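Local coordinates for epoxide hydrolase (Aspergillus niger, PDB 3G02), which probably catalyses the hydrolysis of epoxides to diols, here as a variant made enantioselective by directed evolution, at residues A[48-51]-A[52-56]; A[174-177]-A[178-182]; A[384-387]-A[388-392]. The protein carries 9 engineered substitutions. All blocks are in the same frame, centred on the assembly; numbering follows the deposited sequence.

Contact 1: residues A[48-51]-A[52-56]; sequences SLQA and DGRFG
Gln50 and Arg54 cross with their flat ends nearly perpendicular, the amide and guanidinium planes standing 85° apart. The amide oxygen OE1 of Gln50 lies near the guanidinium edge, taking a hydrogen bond of 2.9 Å from Arg54 NH1 and a weak one of 3.2 Å from Arg54 NH2. The bend at chi2 (-50°) brings the amide up to the arginine, and its turn about the last bond presents OE1 to NH1 and leaves NE2 for Tyr46 O; an amide suits a place that needs both an acceptor and a donor. Arg54 NH1 also forms a salt bridge with Asp52 OD1 at 3.1 Å. On the opposite face of that carboxylate the backbone N of Arg54 reaches the same OD1, closing an Asx turn, a role for which the short aspartate is well fitted. Phe55 runs beside Gln50 and points the same way, with Gln50 CG 3.8 Å from Phe55 CD2 at the ring edge. Arg54 CG sits over the centre of one ring face, and CE2 of Phe55 lies against a face of the guanidinium. Two type I turns, Gln50 to Gly53 and Gly53 to Gly56, follow one another; both glycines have positive phi, which suits them. Phe55 makes a cation-pi contact with Arg316 of the second subunit. This surface loop runs from helix 26-38 to helix 59-71, whose first residue, Ser59, is bonded by Ser48 OG.

Contact 2: residues A[174-177]-A[178-182]; sequences VDQL and MKDLG
Asp175 and Lys179 form a salt bridge one helical turn apart, NZ of the lysine meeting the syn lone pair of Asp175 OD2 at 2.8 Å. The long lysine chain, extended beyond CG with chi2 at 171°, can span the turn to a short acid, and passes close to the Asp175 carbonyl on its way. Asp175 OD1 is taken up by Tyr187 OH and by a water that also accepts from Lys179 NZ; a second water links NZ to Gln176 OE1. The other polar pair is uncharged on one side: Gln176 NE2 donates to Asp180 OD1 at 2.8 Å, in the plane of its own amide but from above the carboxylate. An amide fits here, with a donor for Asp180 and an acceptor for the water. The backbone keeps its i to i+4 bonds, such as Met178 N to Val174 O at 3.0 Å. Helix 167-180 of the alpha/beta hydrolase fold ends here in a Schellman motif, in which Gly182 takes a positive phi (102°) that glycine accepts readily, and its N bonds to Lys179 O. Apolar packing occupies the buried side. Leu177 and Leu181 lie side by side, CD1 to CD1 at 4.0 Å, both side chains touching Val146 of strand 143-148, while Met178, whose unbranched chain bends at chi2 and chi3, touches Pro111 and Ala113 of strand 110-115.

Contact 3: residues A[384-387]-A[388-392]; sequences ELKT and DLTAF
The flat peptide carbonyl of Lys386 is met from both faces by one residue, Thr390. The threonine hydroxyl OG1 donates to Lys386 O at 2.9 Å from above the carbonyl plane (37° out of it), and the backbone N of Thr390 bonds to the same oxygen at 2.9 Å from the opposite face. Threonine suits this place because its hydroxyl sits on CB, with OG1 beside the backbone N (chi1 -59°), close enough to share the carbonyl of the residue four back. Helix 382-396, in which this occurs, packs on the central sheet of the alpha/beta hydrolase fold. The second flat group is the Asp388 carboxylate, whose CG comes 3.2 Å from Glu384 O; with chi1 at -72°, CG lies beside its own backbone N, which is bonded to that same carbonyl. Asp388 OD2 is hydrogen-bonded to His370 NE2 and Ser344 OG, consistent with a carboxylate in this buried spot. Leu385 and Leu389, buried against the sheet, touch Gln190, and Leu385 also packs on Ile128 of helix 126-135; large apolar chains suit this side, about 11 Å from the predicted catalytic residues Asp193 and His375 by the Leu385 side chain. On the helix 126-135 side, Lys386 NZ forms a salt bridge with Glu135, and Lys386 a cation-pi contact with Phe132. One water joins the two segments there, accepting from Lys386 NZ at 2.7 Å and donating to Thr390 OG1 at 2.7 Å.

Overall arrangement
Contact 1 is a surface contact in a loop at the second subunit, whereas contact 2 is largely buried and contact 3 partly so, each on a different helix beside the central sheet. Contact 1 lies about 45 Å from contact 2 and about 36 Å from contact 3, centre to centre; contacts 2 and 3 are about 23 Å apart, and none touch. Both helical contacts meet the sheet, but through different strands, 143-148, 110-115 and 87-92 for contact 2 and 187-191, 209-214 and 362-369 for contact 3. Turns and an arginine-centred network shape the loop; regular backbone bonds and apolar packing shape the helices, though Asp175 and Asp388 are buried and bonded elsewhere in the chain.

Contact 1: residues A[48-51]-A[52-56]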
loop_
_atom_site.group_PDB
_atom_site.type_symbol
_atom_site.label_atom_id
_atom_site.label_comp_id
_atom_site.label_asym_id
_atom_site.label_seq_id
_atom_site.Cartn_x
_atom_site.Cartn_y
_atom_site.Cartn_z
ATOM N N SER A 48 10.893 -1.324 -12.103
ATOM C CA SER A 48 9.859 -1.531 -13.118
ATOM C C SER A 48 10.399 -2.191 -14.385
ATOM O O SER A 48 9.632 -2.561 -15.270
ATOM C CB SER A 48 9.139 -0.221 -13.456
ATOM O OG SER A 48 9.921 0.591 -14.318
ATOM N N LEU A 49 11.719 -2.327 -14.455
ATOM C CA LEU A 49 12.371 -2.973 -15.593
ATOM C C LEU A 49 12.788 -4.409 -15.298
ATOM O O LEU A 49 13.444 -5.047 -16.120
ATOM C CB LEU A 49 13.575 -2.147 -16.047
ATOM C CG LEU A 49 13.245 -0.768 -16.631
ATOM C CD1 LEU A 49 14.505 0.078 -16.800
ATOM C CD2 LEU A 49 12.466 -0.873 -17.947
ATOM N N GLN A 50 12.405 -4.916 -14.129
ATOM C CA GLN A 50 12.688 -6.300 -13.760
ATOM C C GLN A 50 11.689 -7.248 -14.413
ATOM O O GLN A 50 10.502 -7.240 -14.078
ATOM C CB GLN A 50 12.680 -6.468 -12.233
ATOM C CG GLN A 50 13.740 -5.643 -11.510
ATOM C CD GLN A 50 15.123 -5.815 -12.111
ATOM O OE1 GLN A 50 15.699 -6.901 -12.072
ATOM N NE2 GLN A 50 15.654 -4.742 -12.690
ATOM N N ALA A 51 12.182 -8.078 -15.332
ATOM C CA ALA A 51 11.331 -9.010 -16.081
ATOM C C ALA A 51 10.571 -9.991 -15.190
ATOM O O ALA A 51 9.448 -10.388 -15.518
ATOM C CB ALA A 51 12.150 -9.763 -17.123
ATOM N N ASP A 52 11.175 -10.376 -14.065
ATOM C CA ASP A 52 10.547 -11.332 -13.157
ATOM C C ASP A 52 9.425 -10.719 -12.308
ATOM O O ASP A 52 8.697 -11.437 -11.611
ATOM C CB ASP A 52 11.591 -12.073 -12.295
ATOM C CG ASP A 52 12.307 -11.173 -11.283
ATOM O OD1 ASP A 52 11.933 -9.994 -11.097
ATOM O OD2 ASP A 52 13.258 -11.674 -10.641
ATOM N N GLY A 53 9.290 -9.395 -12.384
ATOM C CA GLY A 53 8.225 -8.676 -11.684
ATOM C C GLY A 53 8.253 -8.787 -10.167
ATOM O O GLY A 53 7.220 -8.647 -9.514
ATOM N N ARG A 54 9.433 -9.032 -9.597
ATOM C CA ARG A 54 9.549 -9.243 -8.153
ATOM C C ARG A 54 9.214 -7.994 -7.328
ATOM O O ARG A 54 8.918 -8.098 -6.132
ATOM C CB ARG A 54 10.927 -9.793 -7.781
ATOM C CG ARG A 54 12.071 -8.806 -7.896
ATOM C CD ARG A 54 13.390 -9.525 -7.698
ATOM N NE ARG A 54 14.535 -8.630 -7.821
ATOM C CZ ARG A 54 15.080 -8.260 -8.977
ATOM N NH1 ARG A 54 14.577 -8.700 -10.128
ATOM N NH2 ARG A 54 16.125 -7.441 -8.980
ATOM N N PHE A 55 9.261 -6.827 -7.970
ATOM C CA PHE A 55 8.881 -5.575 -7.317
ATOM C C PHE A 55 7.478 -5.107 -7.711
ATOM O O PHE A 55 7.082 -3.987 -7.391
ATOM C CB PHE A 55 9.907 -4.478 -7.613
ATOM C CG PHE A 55 11.301 -4.799 -7.134
ATOM C CD1 PHE A 55 11.551 -5.041 -5.781
ATOM C CD2 PHE A 55 12.367 -4.849 -8.031
ATOM C CE1 PHE A 55 12.834 -5.333 -5.334
ATOM C CE2 PHE A 55 13.661 -5.131 -7.593
ATOM C CZ PHE A 55 13.895 -5.373 -6.244
ATOM N N GLY A 56 6.729 -5.973 -8.386
ATOM C CA GLY A 56 5.380 -5.645 -8.826
ATOM C C GLY A 56 5.327 -5.460 -10.330
ATOM O O GLY A 56 6.242 -5.887 -11.045
#

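Contact 2: residues A[174-177]-A[178-182]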
loop_
_atom_site.group_PDB
_atom_site.type_symbol
_atom_site.label_atom_id
_atom_site.label_comp_id
_atom_site.label_asym_id
_atom_site.label_seq_id
_atom_site.Cartn_x
_atom_site.Cartn_y
_atom_site.Cartn_z
ATOM N N VAL A 174 -25.402 -12.988 4.132
ATOM C CA VAL A 174 -25.453 -14.188 3.290
ATOM C C VAL A 174 -26.515 -15.164 3.806
ATOM O O VAL A 174 -27.323 -15.674 3.027
ATOM C CB VAL A 174 -24.070 -14.873 3.173
ATOM C CG1 VAL A 174 -24.172 -16.204 2.430
ATOM C CG2 VAL A 174 -23.080 -13.960 2.458
ATOM N N ASP A 175 -26.520 -15.393 5.116
ATOM C CA ASP A 175 -27.511 -16.269 5.744
ATOM C C ASP A 175 -28.933 -15.763 5.491
ATOM O O ASP A 175 -29.829 -16.549 5.168
ATOM C CB ASP A 175 -27.242 -16.405 7.244
ATOM C CG ASP A 175 -28.315 -17.207 7.963
ATOM O OD1 ASP A 175 -28.335 -18.449 7.825
ATOM O OD2 ASP A 175 -29.121 -16.583 8.685
ATOM N N GLN A 176 -29.136 -14.452 5.624
ATOM C CA GLN A 176 -30.451 -13.856 5.378
ATOM C C GLN A 176 -30.884 -14.025 3.921
ATOM O O GLN A 176 -32.051 -14.310 3.641
ATOM C CB GLN A 176 -30.474 -12.376 5.781
ATOM C CG GLN A 176 -31.881 -11.774 5.866
ATOM C CD GLN A 176 -32.811 -12.563 6.780
ATOM O OE1 GLN A 176 -32.514 -12.778 7.956
ATOM N NE2 GLN A 176 -33.942 -13.003 6.236
ATOM N N LEU A 177 -29.944 -13.856 2.995
ATOM C CA LEU A 177 -30.227 -14.053 1.581
ATOM C C LEU A 177 -30.725 -15.470 1.325
ATOM O O LEU A 177 -31.740 -15.659 0.654
ATOM C CB LEU A 177 -28.984 -13.762 0.731
ATOM C CG LEU A 177 -29.081 -14.099 -0.762
ATOM C CD1 LEU A 177 -30.125 -13.247 -1.472
ATOM C CD2 LEU A 177 -27.717 -13.945 -1.425
ATOM N N MET A 178 -30.009 -16.454 1.866
ATOM C CA MET A 178 -30.376 -17.858 1.675
ATOM C C MET A 178 -31.741 -18.169 2.290
ATOM O O MET A 178 -32.539 -18.893 1.694
ATOM C CB MET A 178 -29.289 -18.792 2.213
ATOM C CG MET A 178 -27.961 -18.711 1.448
ATOM S SD MET A 178 -28.145 -19.016 -0.320
ATOM C CE MET A 178 -27.943 -20.794 -0.392
ATOM N N LYS A 179 -32.018 -17.596 3.460
ATOM C CA LYS A 179 -33.333 -17.752 4.088
ATOM C C LYS A 179 -34.440 -17.117 3.245
ATOM O O LYS A 179 -35.503 -17.718 3.037
ATOM C CB LYS A 179 -33.326 -17.179 5.507
ATOM C CG LYS A 179 -32.601 -18.058 6.500
ATOM C CD LYS A 179 -32.414 -17.376 7.843
ATOM C CE LYS A 179 -31.836 -18.349 8.859
ATOM N NZ LYS A 179 -31.318 -17.662 10.079
ATOM N N ASP A 180 -34.180 -15.909 2.750
ATOM C CA ASP A 180 -35.113 -15.193 1.878
ATOM C C ASP A 180 -35.458 -15.970 0.612
ATOM O O ASP A 180 -36.587 -15.896 0.119
ATOM C CB ASP A 180 -34.546 -13.825 1.495
ATOM C CG ASP A 180 -34.605 -12.822 2.631
ATOM O OD1 ASP A 180 -35.099 -13.167 3.726
ATOM O OD2 ASP A 180 -34.136 -11.686 2.425
ATOM N N LEU A 181 -34.478 -16.705 0.089
ATOM C CA LEU A 181 -34.665 -17.494 -1.127
ATOM C C LEU A 181 -35.319 -18.844 -0.845
ATOM O O LEU A 181 -35.559 -19.625 -1.770
ATOM C CB LEU A 181 -33.333 -17.679 -1.864
ATOM C CG LEU A 181 -32.746 -16.429 -2.523
ATOM C CD1 LEU A 181 -31.329 -16.704 -3.005
ATOM C CD2 LEU A 181 -33.621 -15.942 -3.669
ATOM N N GLY A 182 -35.596 -19.107 0.433
ATOM C CA GLY A 182 -36.344 -20.293 0.863
ATOM C C GLY A 182 -35.516 -21.426 1.433
ATOM O O GLY A 182 -35.989 -22.566 1.520
HETATM O O HOH W 1 -29.026 -19.747 10.174
HETATM O O HOH W 2 -33.091 -15.013 10.292
#

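Contact 3: residues A[384-387]-A[388-392]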
loop_
_atom_site.group_PDB
_atom_site.type_symbol
_atom_site.label_atom_id
_atom_site.label_comp_id
_atom_site.label_asym_id
_atom_site.label_seq_id
_atom_site.Cartn_x
_atom_site.Cartn_y
_atom_site.Cartn_z
ATOM N N GLU A 384 -12.364 -28.695 -11.938
ATOM C CA GLU A 384 -11.878 -29.341 -10.725
ATOM C C GLU A 384 -12.664 -28.892 -9.495
ATOM O O GLU A 384 -13.083 -29.717 -8.680
ATOM C CB GLU A 384 -10.381 -29.071 -10.531
ATOM C CG GLU A 384 -9.467 -29.854 -11.470
ATOM C CD GLU A 384 -9.373 -29.271 -12.878
ATOM O OE1 GLU A 384 -9.854 -28.138 -13.127
ATOM O OE2 GLU A 384 -8.806 -29.960 -13.749
ATOM N N LEU A 385 -12.874 -27.585 -9.366
ATOM C CA LEU A 385 -13.604 -27.061 -8.218
ATOM C C LEU A 385 -15.064 -27.524 -8.226
ATOM O O LEU A 385 -15.596 -27.932 -7.190
ATOM C CB LEU A 385 -13.499 -25.531 -8.151
ATOM C CG LEU A 385 -14.011 -24.883 -6.852
ATOM C CD1 LEU A 385 -13.229 -25.375 -5.625
ATOM C CD2 LEU A 385 -13.979 -23.363 -6.939
ATOM N N LYS A 386 -15.695 -27.472 -9.399
ATOM C CA LYS A 386 -17.062 -27.968 -9.570
ATOM C C LYS A 386 -17.178 -29.445 -9.201
ATOM O O LYS A 386 -18.097 -29.840 -8.485
ATOM C CB LYS A 386 -17.540 -27.750 -11.007
ATOM C CG LYS A 386 -18.886 -28.383 -11.321
ATOM C CD LYS A 386 -19.368 -27.986 -12.693
ATOM C CE LYS A 386 -20.502 -28.886 -13.158
ATOM N NZ LYS A 386 -20.030 -30.283 -13.374
ATOM N N THR A 387 -16.248 -30.253 -9.702
ATOM C CA THR A 387 -16.249 -31.690 -9.436
ATOM C C THR A 387 -16.084 -31.979 -7.947
ATOM O O THR A 387 -16.791 -32.827 -7.396
ATOM C CB THR A 387 -15.166 -32.405 -10.274
ATOM O OG1 THR A 387 -15.503 -32.290 -11.662
ATOM C CG2 THR A 387 -15.052 -33.885 -9.909
ATOM N N ASP A 388 -15.166 -31.263 -7.298
ATOM C CA ASP A 388 -14.960 -31.405 -5.855
ATOM C C ASP A 388 -16.202 -31.027 -5.064
ATOM O O ASP A 388 -16.611 -31.759 -4.161
ATOM C CB ASP A 388 -13.786 -30.547 -5.382
ATOM C CG ASP A 388 -12.443 -31.087 -5.826
ATOM O OD1 ASP A 388 -12.397 -32.110 -6.551
ATOM O OD2 ASP A 388 -11.424 -30.470 -5.448
ATOM N N LEU A 389 -16.805 -29.890 -5.408
ATOM C CA LEU A 389 -18.013 -29.430 -4.718
ATOM C C LEU A 389 -19.131 -30.453 -4.846
ATOM O O LEU A 389 -19.775 -30.793 -3.853
ATOM C CB LEU A 389 -18.480 -28.064 -5.235
ATOM C CG LEU A 389 -19.800 -27.517 -4.662
ATOM C CD1 LEU A 389 -19.712 -27.274 -3.148
ATOM C CD2 LEU A 389 -20.232 -26.250 -5.394
ATOM N N THR A 390 -19.348 -30.937 -6.068
ATOM C CA THR A 390 -20.390 -31.928 -6.341
ATOM C C THR A 390 -20.168 -33.195 -5.517
ATOM O O THR A 390 -21.101 -33.697 -4.885
ATOM C CB THR A 390 -20.454 -32.270 -7.839
ATOM O OG1 THR A 390 -20.732 -31.082 -8.587
ATOM C CG2 THR A 390 -21.553 -33.288 -8.108
ATOM N N ALA A 391 -18.934 -33.693 -5.511
ATOM C CA ALA A 391 -18.578 -34.876 -4.721
ATOM C C ALA A 391 -18.797 -34.645 -3.227
ATOM O O ALA A 391 -19.276 -35.536 -2.517
ATOM C CB ALA A 391 -17.144 -35.294 -5.001
ATOM N N PHE A 392 -18.461 -33.444 -2.756
ATOM C CA PHE A 392 -18.632 -33.085 -1.348
ATOM C C PHE A 392 -20.106 -33.108 -0.942
ATOM O O PHE A 392 -20.456 -33.681 0.093
ATOM C CB PHE A 392 -18.007 -31.711 -1.069
ATOM C CG PHE A 392 -18.256 -31.193 0.326
ATOM C CD1 PHE A 392 -17.604 -31.754 1.422
ATOM C CD2 PHE A 392 -19.136 -30.135 0.539
ATOM C CE1 PHE A 392 -17.833 -31.272 2.710
ATOM C CE2 PHE A 392 -19.373 -29.650 1.821
ATOM C CZ PHE A 392 -18.718 -30.218 2.908
HETATM O O HOH W 3 -20.797 -31.677 -11.180
#